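Local coordinates for protein aminotransferase TlmJ (Streptoalloteichus hindustanus, PDB 5UID) that probably transfers amino groups as a pyridoxal 5'-phosphate-dependent aminotransferase of the DegT/DnrJ/EryC1 family, at residues A[317-322]-A[374-379]; A[324-329]-A[354-359]; A[273-278]-A[367-372]. One frame throughout, in Å; residues are numbered along the deposited sequence.

Interaction 1 (A[317-322]-A[374-379]); sequences RRLYDR and GEVRAG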
ATOM      1  N   ARG A 317      22.039   7.623 -24.604  1.00 31.77           N
ATOM      2  CA  ARG A 317      23.343   7.115 -24.187  1.00 31.90           C
ATOM      3  C   ARG A 317      24.350   8.248 -24.032  1.00 35.91           C
ATOM      4  O   ARG A 317      25.137   8.263 -23.079  1.00 34.24           O
ATOM      5  CB  ARG A 317      23.855   6.084 -25.194  1.00 38.87           C
ATOM      6  CG  ARG A 317      23.241   4.700 -25.057  1.00 51.01           C
ATOM      7  CD  ARG A 317      22.940   4.096 -26.422  1.00 63.70           C
ATOM      8  NE  ARG A 317      24.081   4.179 -27.332  1.00 73.56           N
ATOM      9  CZ  ARG A 317      24.010   3.962 -28.641  1.00 73.34           C
ATOM     10  NH1 ARG A 317      25.098   4.059 -29.394  1.00 74.15           N
ATOM     11  NH2 ARG A 317      22.847   3.653 -29.199  1.00 70.31           N
ATOM     12  N   ARG A 318      24.342   9.200 -24.966  1.00 36.30           N
ATOM     13  CA  ARG A 318      25.266  10.326 -24.889  1.00 41.58           C
ATOM     14  C   ARG A 318      24.954  11.207 -23.685  1.00 44.17           C
ATOM     15  O   ARG A 318      25.858  11.586 -22.930  1.00 44.33           O
ATOM     16  CB  ARG A 318      25.209  11.139 -26.181  1.00 37.47           C
ATOM     17  CG  ARG A 318      26.171  12.314 -26.212  1.00 45.30           C
ATOM     18  CD  ARG A 318      26.008  13.127 -27.483  1.00 47.27           C
ATOM     19  NE  ARG A 318      26.835  14.330 -27.473  1.00 51.23           N
ATOM     20  CZ  ARG A 318      28.012  14.436 -28.080  1.00 61.38           C
ATOM     21  NH1 ARG A 318      28.506  13.408 -28.757  1.00 66.99           N
ATOM     22  NH2 ARG A 318      28.693  15.573 -28.014  1.00 64.95           N
ATOM     23  N   LEU A 319      23.675  11.541 -23.491  1.00 40.14           N
ATOM     24  CA  LEU A 319      23.290  12.373 -22.354  1.00 38.92           C
ATOM     25  C   LEU A 319      23.634  11.698 -21.035  1.00 35.98           C
ATOM     26  O   LEU A 319      24.075  12.361 -20.087  1.00 33.87           O
ATOM     27  CB  LEU A 319      21.798  12.697 -22.421  1.00 27.74           C
ATOM     28  CG  LEU A 319      21.414  13.649 -23.554  1.00 40.46           C
ATOM     29  CD1 LEU A 319      19.917  13.909 -23.579  1.00 37.19           C
ATOM     30  CD2 LEU A 319      22.181  14.947 -23.414  1.00 41.56           C
ATOM     31  N   TYR A 320      23.446  10.377 -20.955  1.00 38.76           N
ATOM     32  CA  TYR A 320      23.807   9.649 -19.743  1.00 38.70           C
ATOM     33  C   TYR A 320      25.291   9.801 -19.432  1.00 41.62           C
ATOM     34  O   TYR A 320      25.672  10.061 -18.286  1.00 43.34           O
ATOM     35  CB  TYR A 320      23.439   8.170 -19.885  1.00 37.82           C
ATOM     36  CG  TYR A 320      23.668   7.369 -18.622  1.00 46.03           C
ATOM     37  CD1 TYR A 320      22.665   7.235 -17.674  1.00 46.55           C
ATOM     38  CD2 TYR A 320      24.890   6.752 -18.373  1.00 49.64           C
ATOM     39  CE1 TYR A 320      22.869   6.506 -16.518  1.00 49.11           C
ATOM     40  CE2 TYR A 320      25.101   6.025 -17.216  1.00 48.34           C
ATOM     41  CZ  TYR A 320      24.085   5.906 -16.294  1.00 52.48           C
ATOM     42  OH  TYR A 320      24.283   5.182 -15.141  1.00 64.90           O
ATOM     43  N   ASP A 321      26.146   9.643 -20.446  1.00 45.05           N
ATOM     44  CA  ASP A 321      27.583   9.787 -20.236  1.00 46.81           C
ATOM     45  C   ASP A 321      27.970  11.201 -19.824  1.00 43.19           C
ATOM     46  O   ASP A 321      29.037  11.393 -19.233  1.00 42.74           O
ATOM     47  CB  ASP A 321      28.348   9.394 -21.501  1.00 52.80           C
ATOM     48  CG  ASP A 321      28.171   7.932 -21.862  1.00 56.51           C
ATOM     49  OD1 ASP A 321      27.813   7.137 -20.968  1.00 57.84           O
ATOM     50  OD2 ASP A 321      28.395   7.579 -23.040  1.00 57.25           O
ATOM     51  N   ARG A 322      27.138  12.193 -20.127  1.00 42.74           N
ATOM     52  CA  ARG A 322      27.413  13.578 -19.770  1.00 44.07           C
ATOM     53  C   ARG A 322      26.770  13.988 -18.452  1.00 41.60           C
ATOM     54  O   ARG A 322      26.834  15.166 -18.086  1.00 45.52           O
ATOM     55  CB  ARG A 322      26.941  14.513 -20.886  1.00 49.13           C
ATOM     56  CG  ARG A 322      27.528  14.208 -22.259  1.00 56.71           C
ATOM     57  CD  ARG A 322      28.958  14.697 -22.389  1.00 64.14           C
ATOM     58  NE  ARG A 322      29.389  14.732 -23.783  1.00 76.60           N
ATOM     59  CZ  ARG A 322      29.984  13.721 -24.410  1.00 87.13           C
ATOM     60  NH1 ARG A 322      30.225  12.588 -23.766  1.00 91.30           N
ATOM     61  NH2 ARG A 322      30.339  13.846 -25.681  1.00 89.45           N
ATOM     62  N   GLY A 374      22.331  22.703 -23.142  1.00 36.98           N
ATOM     63  CA  GLY A 374      23.612  22.645 -23.829  1.00 34.36           C
ATOM     64  C   GLY A 374      23.952  21.254 -24.329  1.00 35.86           C
ATOM     65  O   GLY A 374      24.413  21.085 -25.461  1.00 40.45           O
ATOM     66  N   GLU A 375      23.728  20.236 -23.494  1.00 31.33           N
ATOM     67  CA  GLU A 375      24.015  18.869 -23.911  1.00 33.41           C
ATOM     68  C   GLU A 375      23.069  18.404 -25.012  1.00 37.10           C
ATOM     69  O   GLU A 375      23.484  17.654 -25.904  1.00 33.72           O
ATOM     70  CB  GLU A 375      23.943  17.926 -22.712  1.00 36.90           C
ATOM     71  CG  GLU A 375      25.058  18.118 -21.706  1.00 40.87           C
ATOM     72  CD  GLU A 375      26.420  17.799 -22.283  1.00 55.12           C
ATOM     73  OE1 GLU A 375      26.483  17.015 -23.254  1.00 56.86           O
ATOM     74  OE2 GLU A 375      27.428  18.332 -21.771  1.00 59.10           O
ATOM     75  N   VAL A 376      21.806  18.837 -24.972  1.00 27.67           N
ATOM     76  CA  VAL A 376      20.862  18.464 -26.022  1.00 29.39           C
ATOM     77  C   VAL A 376      21.277  19.078 -27.354  1.00 32.04           C
ATOM     78  O   VAL A 376      21.309  18.396 -28.386  1.00 31.89           O
ATOM     79  CB  VAL A 376      19.425  18.862 -25.631  1.00 34.18           C
ATOM     80  CG1 VAL A 376      18.498  18.764 -26.834  1.00 29.38           C
ATOM     81  CG2 VAL A 376      18.914  17.965 -24.510  1.00 29.70           C
ATOM     82  N   ARG A 377      21.613  20.370 -27.349  1.00 35.23           N
ATOM     83  CA  ARG A 377      22.033  21.028 -28.583  1.00 35.23           C
ATOM     84  C   ARG A 377      23.328  20.429 -29.117  1.00 30.39           C
ATOM     85  O   ARG A 377      23.466  20.210 -30.326  1.00 34.83           O
ATOM     86  CB  ARG A 377      22.192  22.533 -28.352  1.00 33.14           C
ATOM     87  CG  ARG A 377      20.890  23.259 -28.028  1.00 29.08           C
ATOM     88  CD  ARG A 377      21.117  24.757 -27.882  1.00 36.68           C
ATOM     89  NE  ARG A 377      21.608  25.348 -29.124  1.00 38.53           N
ATOM     90  CZ  ARG A 377      20.854  26.035 -29.975  1.00 40.48           C
ATOM     91  NH1 ARG A 377      21.388  26.529 -31.083  1.00 39.82           N
ATOM     92  NH2 ARG A 377      19.569  26.237 -29.717  1.00 32.00           N
ATOM     93  N   ALA A 378      24.289  20.154 -28.232  1.00 32.37           N
ATOM     94  CA  ALA A 378      25.548  19.562 -28.670  1.00 31.18           C
ATOM     95  C   ALA A 378      25.351  18.126 -29.139  1.00 33.67           C
ATOM     96  O   ALA A 378      25.955  17.703 -30.133  1.00 33.61           O
ATOM     97  CB  ALA A 378      26.580  19.621 -27.545  1.00 30.84           C
ATOM     98  N   GLY A 379      24.512  17.364 -28.437  1.00 38.65           N
ATOM     99  CA  GLY A 379      24.282  15.983 -28.828  1.00 38.50           C
ATOM    100  C   GLY A 379      23.643  15.861 -30.197  1.00 37.73           C
ATOM    101  O   GLY A 379      24.057  15.035 -31.015  1.00 33.28           O
TER
HETATM  102  O   HOH W   1      25.844  16.026 -25.348  1.00 42.78           O
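R318 NE and the backbone oxygen of E375 share one water molecule. NE gives its N-H to this water at 2.9 Å. The water in turn donates to E375 O, also at 2.9 Å. Its contact with E375 OE1 is too short to be trusted.

The contact is helix-helix packing in the C-terminal part of a fold type I aminotransferase. Residues 317-321 of helix 309-321 and 374-379 of helix 366-383 run at 136°, their segment axes 10.3 Å apart at closest. The R318 chain is extended from CG to NE and passes close to G379, whose CA is 3.3 Å from R318 NE. R322 lies just past the helix end. Its NH2 sits over one face of the R318 guanidinium, offset toward the rim.

R322 and E375 cross at about a right angle. The salt bridge between R322 NE and E375 OE1 is long, 3.7 Å, and the two charged planes are nearly perpendicular. The R322 methylenes come closer to the carboxylate, so this pairing is probably loose.

Deeper in, L319 CD1 meets V376 CG2 at 4.3 Å. V376 also packs on L280 and L286. L319 slides past E375 in the opposite direction and sets its CD2 3.5 Å from E375 CB.

Interaction 2 (A[324-329]-A[354-359]); sequences VYTTFR and ETLCLP. With SO4 (sulfate ion), chain E.
C357 N donates to T327 O at 2.9 Å. The return bond, T327 N to C357 O, is weak at 3.5 Å. Together they make a single antiparallel hydrogen-bonded bridge. It places 324-329 against one edge of strand 355-358. The other edge pairs with strand 303-306, through L356 with V305 and L358 with Y303.

T355 OG1 bonds to A351 O, and T355 O takes a bond from R312 NH2. R329 NH2 reaches F328 O from above the carbonyl plane.

A sulfate ion, probably from the crystallisation liquor, lies in the plane of the R329 guanidinium, at its edge. R329 NH1 meets sulfate O3 at 2.9 Å in a nearly straight bond (168°). R329 NH2 meets sulfate O2 at 2.8 Å. T327 OG1, anti to its backbone N (chi1 -173°), donates to sulfate O1. W234 of the second subunit packs on T327 and R329.

Side chains pack around the bridge. T326 and L356 cross at about a right angle, with T326 OG1 3.6 Å from L356 CD1. The F328 ring reaches T355, its CE1 3.7 Å from T355 CB. V324 CG1 meets P359 CG at 4.1 Å, an apolar pair in which the two side chains cross at about a right angle. At this same end of the contact, P359 CG lies 3.4 Å from Y325 O.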
ATOM      1  N   VAL A 324      23.386  13.565 -17.652  1.00 31.44           N
ATOM      2  CA  VAL A 324      22.009  14.010 -17.842  1.00 31.07           C
ATOM      3  C   VAL A 324      21.155  12.765 -18.043  1.00 33.87           C
ATOM      4  O   VAL A 324      21.181  12.151 -19.114  1.00 33.56           O
ATOM      5  CB  VAL A 324      21.870  14.985 -19.019  1.00 29.39           C
ATOM      6  CG1 VAL A 324      20.402  15.294 -19.285  1.00 27.76           C
ATOM      7  CG2 VAL A 324      22.647  16.263 -18.743  1.00 34.14           C
ATOM      8  N   TYR A 325      20.386  12.391 -17.029  0.53 34.78           N
ATOM      9  CA  TYR A 325      19.527  11.225 -17.147  0.53 34.20           C
ATOM     10  C   TYR A 325      18.310  11.549 -18.006  0.53 31.52           C
ATOM     11  O   TYR A 325      17.735  12.638 -17.914  0.53 30.54           O
ATOM     12  CB  TYR A 325      19.088  10.739 -15.768  0.53 36.10           C
ATOM     13  CG  TYR A 325      18.522   9.341 -15.779  0.53 35.83           C
ATOM     14  CD1 TYR A 325      19.356   8.235 -15.857  0.53 38.33           C
ATOM     15  CD2 TYR A 325      17.153   9.127 -15.722  0.53 30.60           C
ATOM     16  CE1 TYR A 325      18.842   6.951 -15.869  0.53 37.49           C
ATOM     17  CE2 TYR A 325      16.627   7.852 -15.735  0.53 29.52           C
ATOM     18  CZ  TYR A 325      17.472   6.767 -15.808  0.53 31.80           C
ATOM     19  OH  TYR A 325      16.946   5.496 -15.819  0.53 32.98           O
ATOM     20  N   THR A 326      17.941  10.602 -18.866  1.00 27.37           N
ATOM     21  CA  THR A 326      16.742  10.698 -19.691  1.00 30.53           C
ATOM     22  C   THR A 326      16.055   9.341 -19.678  1.00 32.65           C
ATOM     23  O   THR A 326      16.660   8.327 -19.323  1.00 29.07           O
ATOM     24  CB  THR A 326      17.025  11.108 -21.147  1.00 34.90           C
ATOM     25  OG1 THR A 326      17.954  10.194 -21.742  1.00 36.21           O
ATOM     26  CG2 THR A 326      17.561  12.529 -21.230  1.00 37.16           C
ATOM     27  N   THR A 327      14.786   9.328 -20.074  1.00 27.27           N
ATOM     28  CA  THR A 327      14.019   8.090 -20.137  1.00 37.07           C
ATOM     29  C   THR A 327      12.829   8.307 -21.062  1.00 30.71           C
ATOM     30  O   THR A 327      12.633   9.394 -21.611  1.00 32.22           O
ATOM     31  CB  THR A 327      13.558   7.643 -18.745  1.00 35.86           C
ATOM     32  OG1 THR A 327      12.948   6.348 -18.838  1.00 35.84           O
ATOM     33  CG2 THR A 327      12.547   8.628 -18.171  1.00 31.27           C
ATOM     34  N   PHE A 328      12.033   7.253 -21.234  1.00 30.79           N
ATOM     35  CA  PHE A 328      10.789   7.338 -21.986  1.00 32.49           C
ATOM     36  C   PHE A 328       9.643   6.788 -21.152  1.00 28.14           C
ATOM     37  O   PHE A 328       9.762   5.713 -20.555  1.00 35.02           O
ATOM     38  CB  PHE A 328      10.868   6.578 -23.314  1.00 28.33           C
ATOM     39  CG  PHE A 328       9.543   6.468 -24.017  1.00 35.21           C
ATOM     40  CD1 PHE A 328       9.012   7.551 -24.696  1.00 35.86           C
ATOM     41  CD2 PHE A 328       8.820   5.283 -23.982  1.00 34.97           C
ATOM     42  CE1 PHE A 328       7.788   7.457 -25.337  1.00 37.82           C
ATOM     43  CE2 PHE A 328       7.597   5.183 -24.618  1.00 32.65           C
ATOM     44  CZ  PHE A 328       7.080   6.271 -25.297  1.00 35.15           C
ATOM     45  N   ARG A 329       8.544   7.536 -21.113  1.00 30.78           N
ATOM     46  CA  ARG A 329       7.269   7.089 -20.575  1.00 30.25           C
ATOM     47  C   ARG A 329       6.195   7.410 -21.603  1.00 31.85           C
ATOM     48  O   ARG A 329       6.274   8.440 -22.277  1.00 37.61           O
ATOM     49  CB  ARG A 329       6.937   7.786 -19.246  1.00 38.17           C
ATOM     50  CG  ARG A 329       7.950   7.574 -18.135  1.00 40.08           C
ATOM     51  CD  ARG A 329       7.875   6.167 -17.573  1.00 38.12           C
ATOM     52  NE  ARG A 329       8.679   6.034 -16.363  1.00 35.22           N
ATOM     53  CZ  ARG A 329       9.970   5.723 -16.360  1.00 34.16           C
ATOM     54  NH1 ARG A 329      10.628   5.624 -15.212  1.00 34.96           N
ATOM     55  NH2 ARG A 329      10.603   5.513 -17.506  1.00 28.07           N
ATOM     56  N   GLU A 354      10.616   7.613 -31.066  1.00 32.21           N
ATOM     57  CA  GLU A 354      11.061   8.960 -31.383  1.00 35.54           C
ATOM     58  C   GLU A 354      11.055   9.920 -30.204  1.00 31.67           C
ATOM     59  O   GLU A 354      11.579  11.032 -30.337  1.00 34.90           O
ATOM     60  CB  GLU A 354      10.194   9.554 -32.504  1.00 39.60           C
ATOM     61  CG  GLU A 354      10.286   8.801 -33.820  1.00 43.60           C
ATOM     62  CD  GLU A 354       9.443   9.429 -34.914  1.00 46.13           C
ATOM     63  OE1 GLU A 354       8.671  10.363 -34.608  1.00 44.15           O
ATOM     64  OE2 GLU A 354       9.554   8.991 -36.079  1.00 48.04           O
ATOM     65  N   THR A 355      10.496   9.534 -29.063  1.00 29.85           N
ATOM     66  CA  THR A 355      10.304  10.448 -27.949  1.00 31.30           C
ATOM     67  C   THR A 355      11.353  10.207 -26.872  1.00 30.15           C
ATOM     68  O   THR A 355      11.720   9.064 -26.590  1.00 26.18           O
ATOM     69  CB  THR A 355       8.902  10.295 -27.354  1.00 35.18           C
ATOM     70  OG1 THR A 355       7.937  10.257 -28.413  1.00 34.39           O
ATOM     71  CG2 THR A 355       8.581  11.461 -26.433  1.00 32.87           C
ATOM     72  N   LEU A 356      11.837  11.298 -26.282  1.00 29.46           N
ATOM     73  CA  LEU A 356      12.753  11.248 -25.154  1.00 23.64           C
ATOM     74  C   LEU A 356      12.325  12.308 -24.152  1.00 29.18           C
ATOM     75  O   LEU A 356      12.046  13.449 -24.534  1.00 32.63           O
ATOM     76  CB  LEU A 356      14.202  11.485 -25.595  1.00 28.52           C
ATOM     77  CG  LEU A 356      15.277  11.206 -24.543  1.00 31.24           C
ATOM     78  CD1 LEU A 356      15.333   9.720 -24.225  1.00 33.42           C
ATOM     79  CD2 LEU A 356      16.637  11.715 -24.997  1.00 31.65           C
ATOM     80  N   CYS A 357      12.263  11.930 -22.879  1.00 27.74           N
ATOM     81  CA  CYS A 357      11.833  12.823 -21.812  1.00 26.17           C
ATOM     82  C   CYS A 357      13.050  13.403 -21.102  1.00 27.58           C
ATOM     83  O   CYS A 357      13.918  12.658 -20.637  1.00 32.72           O
ATOM     84  CB  CYS A 357      10.938  12.082 -20.819  1.00 31.92           C
ATOM     85  SG  CYS A 357       9.464  11.354 -21.571  1.00 36.10           S
ATOM     86  N   LEU A 358      13.104  14.733 -21.019  1.00 25.89           N
ATOM     87  CA  LEU A 358      14.204  15.462 -20.407  1.00 28.82           C
ATOM     88  C   LEU A 358      13.897  15.775 -18.950  1.00 28.00           C
ATOM     89  O   LEU A 358      12.730  15.827 -18.549  1.00 25.59           O
ATOM     90  CB  LEU A 358      14.464  16.757 -21.174  1.00 29.79           C
ATOM     91  CG  LEU A 358      14.700  16.652 -22.681  1.00 26.87           C
ATOM     92  CD1 LEU A 358      15.042  18.021 -23.246  1.00 21.91           C
ATOM     93  CD2 LEU A 358      15.791  15.641 -23.002  1.00 24.90           C
ATOM     94  N   PRO A 359      14.928  15.983 -18.130  1.00 32.48           N
ATOM     95  CA  PRO A 359      14.699  16.316 -16.717  1.00 34.41           C
ATOM     96  C   PRO A 359      13.767  17.509 -16.552  1.00 27.77           C
ATOM     97  O   PRO A 359      13.959  18.563 -17.160  1.00 28.12           O
ATOM     98  CB  PRO A 359      16.108  16.631 -16.203  1.00 39.40           C
ATOM     99  CG  PRO A 359      17.007  15.831 -17.078  1.00 39.36           C
ATOM    100  CD  PRO A 359      16.364  15.840 -18.435  1.00 35.52           C
TER
HETATM  101  S   SO4 E 401      13.866   4.193 -16.095  1.00 74.60           S
HETATM  102  O1  SO4 E 401      14.642   5.181 -16.839  1.00 79.09           O
HETATM  103  O2  SO4 E 401      12.724   3.763 -16.896  1.00 72.26           O
HETATM  104  O3  SO4 E 401      13.394   4.790 -14.848  1.00 73.30           O
HETATM  105  O4  SO4 E 401      14.713   3.041 -15.797  1.00 75.66           O

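Interaction 3 (A[273-278]-A[367-372]); sequences AERYDQ and SDVETV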
ATOM      1  N   ALA A 273      10.285  24.691 -18.391  1.00 29.83           N
ATOM      2  CA  ALA A 273       9.849  24.274 -19.720  1.00 35.33           C
ATOM      3  C   ALA A 273       9.879  25.431 -20.709  1.00 33.69           C
ATOM      4  O   ALA A 273      10.173  25.226 -21.894  1.00 36.10           O
ATOM      5  CB  ALA A 273       8.448  23.668 -19.648  1.00 35.54           C
ATOM      6  N   GLU A 274       9.585  26.647 -20.249  1.00 28.27           N
ATOM      7  CA  GLU A 274       9.662  27.803 -21.135  1.00 33.39           C
ATOM      8  C   GLU A 274      11.108  28.120 -21.499  1.00 32.61           C
ATOM      9  O   GLU A 274      11.400  28.478 -22.647  1.00 34.32           O
ATOM     10  CB  GLU A 274       8.979  29.005 -20.485  1.00 37.61           C
ATOM     11  CG  GLU A 274       7.471  28.843 -20.373  1.00 46.66           C
ATOM     12  CD  GLU A 274       6.806  29.975 -19.613  1.00 50.82           C
ATOM     13  OE1 GLU A 274       7.522  30.745 -18.938  1.00 53.10           O
ATOM     14  OE2 GLU A 274       5.563  30.090 -19.691  1.00 49.92           O
ATOM     15  N   ARG A 275      12.026  27.990 -20.539  1.00 30.08           N
ATOM     16  CA  ARG A 275      13.443  28.121 -20.862  1.00 32.52           C
ATOM     17  C   ARG A 275      13.883  27.029 -21.829  1.00 31.13           C
ATOM     18  O   ARG A 275      14.674  27.283 -22.746  1.00 34.60           O
ATOM     19  CB  ARG A 275      14.281  28.085 -19.583  1.00 27.86           C
ATOM     20  CG  ARG A 275      15.783  28.086 -19.828  1.00 35.45           C
ATOM     21  CD  ARG A 275      16.248  29.378 -20.490  1.00 38.01           C
ATOM     22  NE  ARG A 275      17.642  29.296 -20.925  1.00 40.46           N
ATOM     23  CZ  ARG A 275      18.025  29.164 -22.191  1.00 45.87           C
ATOM     24  NH1 ARG A 275      17.119  29.113 -23.158  1.00 54.60           N
ATOM     25  NH2 ARG A 275      19.315  29.092 -22.494  1.00 39.84           N
ATOM     26  N   TYR A 276      13.379  25.806 -21.640  1.00 27.84           N
ATOM     27  CA  TYR A 276      13.626  24.739 -22.607  1.00 33.99           C
ATOM     28  C   TYR A 276      13.111  25.127 -23.987  1.00 39.11           C
ATOM     29  O   TYR A 276      13.809  24.957 -24.995  1.00 36.91           O
ATOM     30  CB  TYR A 276      12.963  23.440 -22.145  1.00 30.48           C
ATOM     31  CG  TYR A 276      13.719  22.652 -21.098  1.00 32.67           C
ATOM     32  CD1 TYR A 276      15.048  22.928 -20.806  1.00 40.37           C
ATOM     33  CD2 TYR A 276      13.098  21.615 -20.410  1.00 26.43           C
ATOM     34  CE1 TYR A 276      15.737  22.196 -19.849  1.00 35.53           C
ATOM     35  CE2 TYR A 276      13.772  20.883 -19.454  1.00 30.28           C
ATOM     36  CZ  TYR A 276      15.092  21.175 -19.177  1.00 36.45           C
ATOM     37  OH  TYR A 276      15.761  20.438 -18.223  1.00 27.91           O
ATOM     38  N   ASP A 277      11.878  25.644 -24.052  1.00 35.23           N
ATOM     39  CA  ASP A 277      11.324  26.086 -25.327  1.00 35.04           C
ATOM     40  C   ASP A 277      12.217  27.131 -25.983  1.00 35.78           C
ATOM     41  O   ASP A 277      12.444  27.090 -27.197  1.00 44.44           O
ATOM     42  CB  ASP A 277       9.914  26.647 -25.130  1.00 39.66           C
ATOM     43  CG  ASP A 277       8.906  25.585 -24.728  1.00 41.23           C
ATOM     44  OD1 ASP A 277       9.162  24.383 -24.965  1.00 38.91           O
ATOM     45  OD2 ASP A 277       7.848  25.958 -24.178  1.00 36.96           O
ATOM     46  N   GLN A 278      12.743  28.069 -25.193  1.00 35.60           N
ATOM     47  CA  GLN A 278      13.577  29.125 -25.757  1.00 35.28           C
ATOM     48  C   GLN A 278      14.870  28.566 -26.338  1.00 39.25           C
ATOM     49  O   GLN A 278      15.291  28.970 -27.429  1.00 43.69           O
ATOM     50  CB  GLN A 278      13.880  30.177 -24.689  1.00 37.08           C
ATOM     51  CG  GLN A 278      14.701  31.354 -25.193  1.00 46.02           C
ATOM     52  CD  GLN A 278      15.084  32.315 -24.084  1.00 47.80           C
ATOM     53  OE1 GLN A 278      15.261  31.914 -22.934  1.00 43.73           O
ATOM     54  NE2 GLN A 278      15.208  33.593 -24.424  1.00 52.45           N
ATOM     55  N   SER A 367      21.501  26.225 -13.311  1.00 38.45           N
ATOM     56  CA  SER A 367      22.677  25.576 -13.879  1.00 38.09           C
ATOM     57  C   SER A 367      22.323  24.225 -14.490  1.00 35.02           C
ATOM     58  O   SER A 367      22.821  23.871 -15.565  1.00 35.00           O
ATOM     59  CB  SER A 367      23.754  25.412 -12.807  1.00 41.92           C
ATOM     60  OG  SER A 367      24.837  24.639 -13.293  1.00 50.07           O
ATOM     61  N   ASP A 368      21.466  23.453 -13.816  1.00 26.32           N
ATOM     62  CA  ASP A 368      21.027  22.174 -14.370  1.00 25.63           C
ATOM     63  C   ASP A 368      20.280  22.371 -15.682  1.00 32.23           C
ATOM     64  O   ASP A 368      20.501  21.629 -16.648  1.00 32.52           O
ATOM     65  CB  ASP A 368      20.141  21.440 -13.363  1.00 30.88           C
ATOM     66  CG  ASP A 368      20.884  21.056 -12.097  1.00 38.37           C
ATOM     67  OD1 ASP A 368      22.093  20.752 -12.182  1.00 41.29           O
ATOM     68  OD2 ASP A 368      20.256  21.056 -11.017  1.00 38.53           O
ATOM     69  N   VAL A 369      19.393  23.368 -15.733  1.00 30.76           N
ATOM     70  CA  VAL A 369      18.596  23.610 -16.933  1.00 32.86           C
ATOM     71  C   VAL A 369      19.493  23.975 -18.107  1.00 33.57           C
ATOM     72  O   VAL A 369      19.296  23.496 -19.230  1.00 31.38           O
ATOM     73  CB  VAL A 369      17.546  24.703 -16.660  1.00 34.94           C
ATOM     74  CG1 VAL A 369      16.780  25.039 -17.932  1.00 39.75           C
ATOM     75  CG2 VAL A 369      16.596  24.258 -15.563  1.00 34.57           C
ATOM     76  N   GLU A 370      20.496  24.824 -17.867  1.00 29.48           N
ATOM     77  CA  GLU A 370      21.422  25.188 -18.935  1.00 31.63           C
ATOM     78  C   GLU A 370      22.309  24.014 -19.332  1.00 32.37           C
ATOM     79  O   GLU A 370      22.704  23.908 -20.499  1.00 28.21           O
ATOM     80  CB  GLU A 370      22.271  26.388 -18.511  1.00 29.82           C
ATOM     81  CG  GLU A 370      21.461  27.650 -18.229  1.00 30.33           C
ATOM     82  CD  GLU A 370      20.691  28.139 -19.445  1.00 36.16           C
ATOM     83  OE1 GLU A 370      21.184  27.962 -20.580  1.00 40.87           O
ATOM     84  OE2 GLU A 370      19.590  28.700 -19.266  1.00 41.44           O
ATOM     85  N   THR A 371      22.631  23.128 -18.386  1.00 32.33           N
ATOM     86  CA  THR A 371      23.390  21.929 -18.726  1.00 37.34           C
ATOM     87  C   THR A 371      22.590  21.012 -19.646  1.00 39.56           C
ATOM     88  O   THR A 371      23.141  20.438 -20.591  1.00 39.73           O
ATOM     89  CB  THR A 371      23.799  21.184 -17.454  1.00 34.15           C
ATOM     90  OG1 THR A 371      24.537  22.064 -16.598  1.00 36.14           O
ATOM     91  CG2 THR A 371      24.667  19.978 -17.792  1.00 28.12           C
ATOM     92  N   VAL A 372      21.287  20.872 -19.390  1.00 35.05           N
ATOM     93  CA  VAL A 372      20.446  20.028 -20.235  1.00 32.86           C
ATOM     94  C   VAL A 372      20.335  20.618 -21.636  1.00 28.84           C
ATOM     95  O   VAL A 372      20.524  19.919 -22.637  1.00 27.72           O
ATOM     96  CB  VAL A 372      19.060  19.833 -19.592  1.00 31.46           C
ATOM     97  CG1 VAL A 372      18.109  19.159 -20.571  1.00 30.75           C
ATOM     98  CG2 VAL A 372      19.179  19.013 -18.318  1.00 24.81           C
TER
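R275 and E370 meet because both chains bend. R275 CG is anti to its backbone N, and the chain then turns at chi2 (64°), which sets CD to the side. In E370, CG lies beside the backbone N and the chain turns again at chi2. The CB of E370 points away from helix 249-280, yet its carboxylate reaches the arginine.

The grip is side-on and bidentate. R275 NE donates to E370 OE2 at 2.6 Å, and R275 NH2 to E370 OE1 at 2.9 Å. Each oxygen uses its syn lone pair. OE2 lies close to the guanidinium plane, while OE1 is tilted from it. The two planar groups are 27° apart.

The pair joins the end of helix 249-280 to the start of helix 366-383. The segments run roughly parallel, 33° apart, with axes 10.4 Å from each other at closest. Helix 249-280 carries the cofactor-pocket residues V250, A251 and I254 near its start. The present contact lies near its other end.

Beneath the salt bridge the packing is apolar. V369 CG1 touches both R275 and Y276, 3.7 Å from R275 CG and 3.6 Å from Y276 CE1. V369 O lies in the plane of the Y276 ring, at its edge. The tyrosine reaches on to V372, with OH 3.6 Å from V372 CG1. The hydroxyl itself bonds to P359 O, and the Y276 ring also meets that of Y303.

The chemistry thus changes with depth. The buried tyrosine hydroxyl is satisfied by a backbone oxygen. At the surface, two bonds to two oxygens fix the rotation of both charged groups, and their mutual attraction probably favours the ionised forms.

Interactions 1 and 3 both use helix 366-383, on adjoining segments. One meets helix 309-321, the other helix 249-280. Each pairs a buried apolar side with a charged outer side. In interaction 3 it is a direct bidentate salt bridge, whereas interaction 1 relies on a water and a long ion pair. Interaction 2 has the largest share of buried residues and is joined by two backbone bonds, one of them weak. It adjoins the other two. L319 O probably bonds to V324 N, and L319 CD1 packs on T326 CG2. V372 touches V324, L358 and P359. Strand 355-358 and its neighbouring loop thus lie against helices used by both other contacts.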